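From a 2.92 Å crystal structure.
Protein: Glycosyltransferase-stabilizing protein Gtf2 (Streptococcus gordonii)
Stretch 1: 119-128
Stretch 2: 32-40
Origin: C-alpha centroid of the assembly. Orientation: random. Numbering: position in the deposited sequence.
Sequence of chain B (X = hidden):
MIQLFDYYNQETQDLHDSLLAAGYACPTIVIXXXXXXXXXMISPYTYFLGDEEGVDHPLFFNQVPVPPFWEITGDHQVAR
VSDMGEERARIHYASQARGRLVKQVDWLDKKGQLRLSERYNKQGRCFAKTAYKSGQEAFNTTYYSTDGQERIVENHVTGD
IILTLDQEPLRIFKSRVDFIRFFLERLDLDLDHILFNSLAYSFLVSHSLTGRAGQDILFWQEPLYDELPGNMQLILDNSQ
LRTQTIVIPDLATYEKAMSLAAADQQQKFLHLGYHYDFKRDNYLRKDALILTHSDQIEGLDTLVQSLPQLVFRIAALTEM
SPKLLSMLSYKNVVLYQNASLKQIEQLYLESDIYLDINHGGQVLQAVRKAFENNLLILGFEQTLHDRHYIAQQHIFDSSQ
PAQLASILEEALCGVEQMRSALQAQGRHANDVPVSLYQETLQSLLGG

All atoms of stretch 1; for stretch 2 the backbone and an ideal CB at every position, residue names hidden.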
# COMPACT_ATOMS: atom_id res chain seq x y z
N ARG B 119 0.19 20.89 13.34
CA ARG B 119 1.07 22.00 13.66
C ARG B 119 1.39 22.03 15.15
O ARG B 119 0.52 21.83 15.99
CB ARG B 119 0.43 23.33 13.26
CG ARG B 119 -0.44 23.23 12.03
CD ARG B 119 -0.08 24.29 11.02
NE ARG B 119 -0.99 24.27 9.87
CZ ARG B 119 -0.63 24.59 8.63
NH1 ARG B 119 0.62 24.94 8.38
NH2 ARG B 119 -1.52 24.54 7.65
N TYR B 120 2.65 22.32 15.45
CA TYR B 120 3.15 22.32 16.82
C TYR B 120 3.61 23.72 17.21
O TYR B 120 4.04 24.51 16.37
CB TYR B 120 4.28 21.30 16.99
CG TYR B 120 3.79 19.87 16.91
CD1 TYR B 120 3.46 19.30 15.68
CD2 TYR B 120 3.65 19.10 18.05
CE1 TYR B 120 3.00 18.00 15.60
CE2 TYR B 120 3.20 17.79 17.98
CZ TYR B 120 2.88 17.25 16.75
OH TYR B 120 2.42 15.95 16.67
N ASN B 121 3.49 24.02 18.50
CA ASN B 121 3.86 25.30 19.06
C ASN B 121 5.20 25.19 19.79
O ASN B 121 5.86 24.15 19.75
CB ASN B 121 2.74 25.81 19.98
CG ASN B 121 2.37 24.81 21.06
OD1 ASN B 121 3.18 23.98 21.46
ND2 ASN B 121 1.13 24.90 21.54
N LYS B 122 5.61 26.27 20.46
CA LYS B 122 6.85 26.22 21.22
C LYS B 122 6.73 25.37 22.47
O LYS B 122 7.76 24.97 23.03
CB LYS B 122 7.31 27.64 21.58
CG LYS B 122 6.41 28.37 22.56
CD LYS B 122 6.92 29.79 22.80
CE LYS B 122 5.89 30.65 23.51
NZ LYS B 122 6.17 32.10 23.36
N GLN B 123 5.52 25.07 22.91
CA GLN B 123 5.31 24.21 24.08
C GLN B 123 5.33 22.73 23.73
O GLN B 123 5.19 21.90 24.64
CB GLN B 123 3.99 24.56 24.78
CG GLN B 123 3.87 26.00 25.27
CD GLN B 123 3.52 26.98 24.17
OE1 GLN B 123 3.58 26.65 22.98
NE2 GLN B 123 3.15 28.20 24.55
N GLY B 124 5.50 22.38 22.46
CA GLY B 124 5.54 21.00 22.04
C GLY B 124 4.20 20.36 21.78
O GLY B 124 4.16 19.20 21.34
N ARG B 125 3.10 21.05 22.05
CA ARG B 125 1.78 20.52 21.77
C ARG B 125 1.40 20.74 20.31
O ARG B 125 1.89 21.65 19.65
CB ARG B 125 0.73 21.18 22.67
CG ARG B 125 -0.47 20.30 22.92
CD ARG B 125 -1.64 21.09 23.46
NE ARG B 125 -1.86 22.32 22.71
CZ ARG B 125 -3.06 22.79 22.41
NH1 ARG B 125 -4.15 22.13 22.78
NH2 ARG B 125 -3.19 23.92 21.73
N CYS B 126 0.51 19.88 19.81
CA CYS B 126 -0.07 20.05 18.48
C CYS B 126 -1.39 20.79 18.63
O CYS B 126 -2.38 20.22 19.11
CB CYS B 126 -0.27 18.69 17.80
SG CYS B 126 -1.31 18.72 16.32
N PHE B 127 -1.41 22.06 18.23
CA PHE B 127 -2.58 22.90 18.40
C PHE B 127 -3.46 22.98 17.16
O PHE B 127 -4.58 23.50 17.25
CB PHE B 127 -2.16 24.32 18.82
CG PHE B 127 -1.42 25.09 17.76
CD1 PHE B 127 -0.07 24.88 17.54
CD2 PHE B 127 -2.08 26.03 16.99
CE1 PHE B 127 0.60 25.58 16.57
CE2 PHE B 127 -1.41 26.75 16.02
CZ PHE B 127 -0.06 26.52 15.81
N ALA B 128 -3.00 22.49 16.01
CA ALA B 128 -3.77 22.64 14.79
C ALA B 128 -3.49 21.48 13.85
O ALA B 128 -2.36 21.00 13.75
CB ALA B 128 -3.47 23.97 14.10
N UNK B 32 -1.09 35.69 11.78
CA UNK B 32 -0.67 34.34 11.44
C UNK B 32 -0.78 33.43 12.66
O UNK B 32 -0.58 33.85 13.80
CB UNK B 32 0.76 34.34 10.90
N UNK B 33 -1.06 32.15 12.39
CA UNK B 33 -1.34 31.13 13.39
C UNK B 33 -0.07 30.58 14.00
O UNK B 33 -0.08 29.47 14.55
CB UNK B 33 -2.16 29.99 12.77
N UNK B 34 1.03 31.31 13.82
CA UNK B 34 2.37 30.89 14.23
C UNK B 34 2.38 30.35 15.66
O UNK B 34 1.89 31.00 16.59
CB UNK B 34 3.35 32.06 14.11
N UNK B 35 2.98 29.17 15.82
CA UNK B 35 3.03 28.49 17.09
C UNK B 35 4.23 28.86 17.94
O UNK B 35 4.22 28.62 19.15
CB UNK B 35 3.02 26.98 16.86
N UNK B 36 5.27 29.44 17.35
CA UNK B 36 6.39 29.94 18.13
C UNK B 36 6.35 31.46 18.02
O UNK B 36 7.04 32.05 17.19
CB UNK B 36 7.72 29.37 17.65
N UNK B 37 5.71 32.06 18.93
CA UNK B 37 5.67 33.52 19.05
C UNK B 37 6.47 33.96 20.26
O UNK B 37 6.47 33.27 21.29
CB UNK B 37 4.23 34.02 19.15
N UNK B 38 7.29 35.00 20.14
CA UNK B 38 7.84 35.63 21.35
C UNK B 38 6.73 35.93 22.34
O UNK B 38 5.63 36.33 21.96
CB UNK B 38 8.59 36.91 21.00
N UNK B 39 7.02 35.73 23.63
CA UNK B 39 6.04 36.01 24.67
C UNK B 39 5.52 37.44 24.58
O UNK B 39 4.43 37.74 25.07
CB UNK B 39 6.65 35.76 26.05
N UNK B 40 6.30 38.31 23.94
CA UNK B 40 5.87 39.67 23.61
C UNK B 40 4.50 39.69 22.95
O UNK B 40 3.67 40.56 23.24
CB UNK B 40 6.89 40.34 22.69

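Stretch 1 is a beta hairpin. Its strands, 119-120 and 126-128, are joined by a type I turn from Asn-121 to Gly-124. Stretch 2 has no regular secondary structure and runs past Phe-127 and the turn.

Position 32 has nothing of stretch 1 within 5.5 Å of its ideal CB. Many side chains would suit, polar ones included. The residue is Glu-32. Its OE1 accepts a hydrogen bond from the side chain at position 34.

Position 33 points its CB toward stretch 1. The ideal CB lies 4.6 Å from CE2 of Phe-127, so a small or modest apolar side chain would fit beside the ring. The deposited residue is Ala-33. Its carbonyl also meets this ring: Ala-33 O lies 3.2 Å from Phe-127 CZ, at the ring edge and near its plane.

Position 34 points away from stretch 1, and nothing of stretch 1 lies within 5.5 Å of its ideal CB. Stretch 1 sets no demand, and a polar residue could serve the local backbone. It is Asn-34. Its ND2 donates to Glu-32 OE1 at 3.2 Å, and its OD1 accepts from the backbone N of position 36 at 2.7 Å.

Position 35 is the most restrictive. Its CA is 3.8 Å from the CA of Asn-121. An ideal CB here would sit 2.7 Å from Tyr-120 O, 2.8 Å from Phe-127 CE1 and 2.9 Å from Asn-121 CA, all clashes. Only glycine fits this backbone as placed. Gly-35 is found. The close approach lets Lys-122 N donate to Gly-35 O at 3.0 Å, a backbone link between the stretches. Gly-35 CA also packs 3.8 Å from Phe-127 CE1.

Position 36 has a CB directed sideways, with its ideal position 4.3 Å from Lys-122 CB. The backbone of residues 120 to 122 lies within reach of a longer side chain. A large apolar or aromatic group could cover it. The residue is Phe-36, with chi1 in m. The end of its side chain comes nearer, and Lys-122 N and Asn-121 C lie over one face of the ring. Phe-36 CZ is 3.3 Å from Asn-121 O, and CD2 is 3.5 Å from Lys-122 CB.

Position 37 also points sideways. The Lys-122 ammonium is the nearby feature, with NZ 5.0 Å from the ideal CB. An acidic, polar or aliphatic side chain could be imagined. It is Leu-37, whose side-chain end leads away. The backbone meets the charge instead: Lys-122 NZ donates to Leu-37 O at a very short 2.4 Å.

Position 38 points away, with phi near -50°. That angle suits proline among others, and Pro-38 is present.

Position 39 points sideways, and its ideal CB is 4.6 Å from Lys-122 NZ. A short acidic side chain would suit the charge; a polar one could also reach it. Asp-39 forms a salt bridge, with OD1 3.2 Å from Lys-122 NZ.

Position 40 is out of reach of stretch 1, so many residues would do. It is Asp-40.

Stretch 2, residues 32-40: EANGFLPDD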
# COMPACT_ATOMS: atom_id res chain seq x y z
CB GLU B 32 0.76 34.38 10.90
CG GLU B 32 1.47 33.04 10.78
CD GLU B 32 2.98 33.19 10.75
OE1 GLU B 32 3.51 33.99 11.56
OE2 GLU B 32 3.65 32.53 9.93
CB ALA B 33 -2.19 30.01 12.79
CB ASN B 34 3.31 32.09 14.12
CG ASN B 34 4.76 31.69 14.17
OD1 ASN B 34 5.21 31.03 15.11
ND2 ASN B 34 5.52 32.11 13.16
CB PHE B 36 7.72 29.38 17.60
CG PHE B 36 7.78 27.87 17.53
CD1 PHE B 36 7.03 27.17 16.60
CD2 PHE B 36 8.63 27.17 18.36
CE1 PHE B 36 7.10 25.80 16.53
CE2 PHE B 36 8.71 25.79 18.29
CZ PHE B 36 7.94 25.11 17.38
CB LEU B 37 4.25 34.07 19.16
CG LEU B 37 3.50 34.16 17.82
CD1 LEU B 37 2.09 34.67 18.03
CD2 LEU B 37 4.25 35.04 16.82
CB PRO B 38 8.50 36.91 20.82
CG PRO B 38 8.78 36.62 19.38
CD PRO B 38 7.65 35.75 18.92
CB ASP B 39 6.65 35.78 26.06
CG ASP B 39 7.51 34.54 26.11
OD1 ASP B 39 6.94 33.42 26.16
OD2 ASP B 39 8.75 34.67 26.08
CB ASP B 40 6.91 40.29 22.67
CG ASP B 40 7.21 41.72 23.00
OD1 ASP B 40 7.04 42.11 24.17
OD2 ASP B 40 7.63 42.46 22.09
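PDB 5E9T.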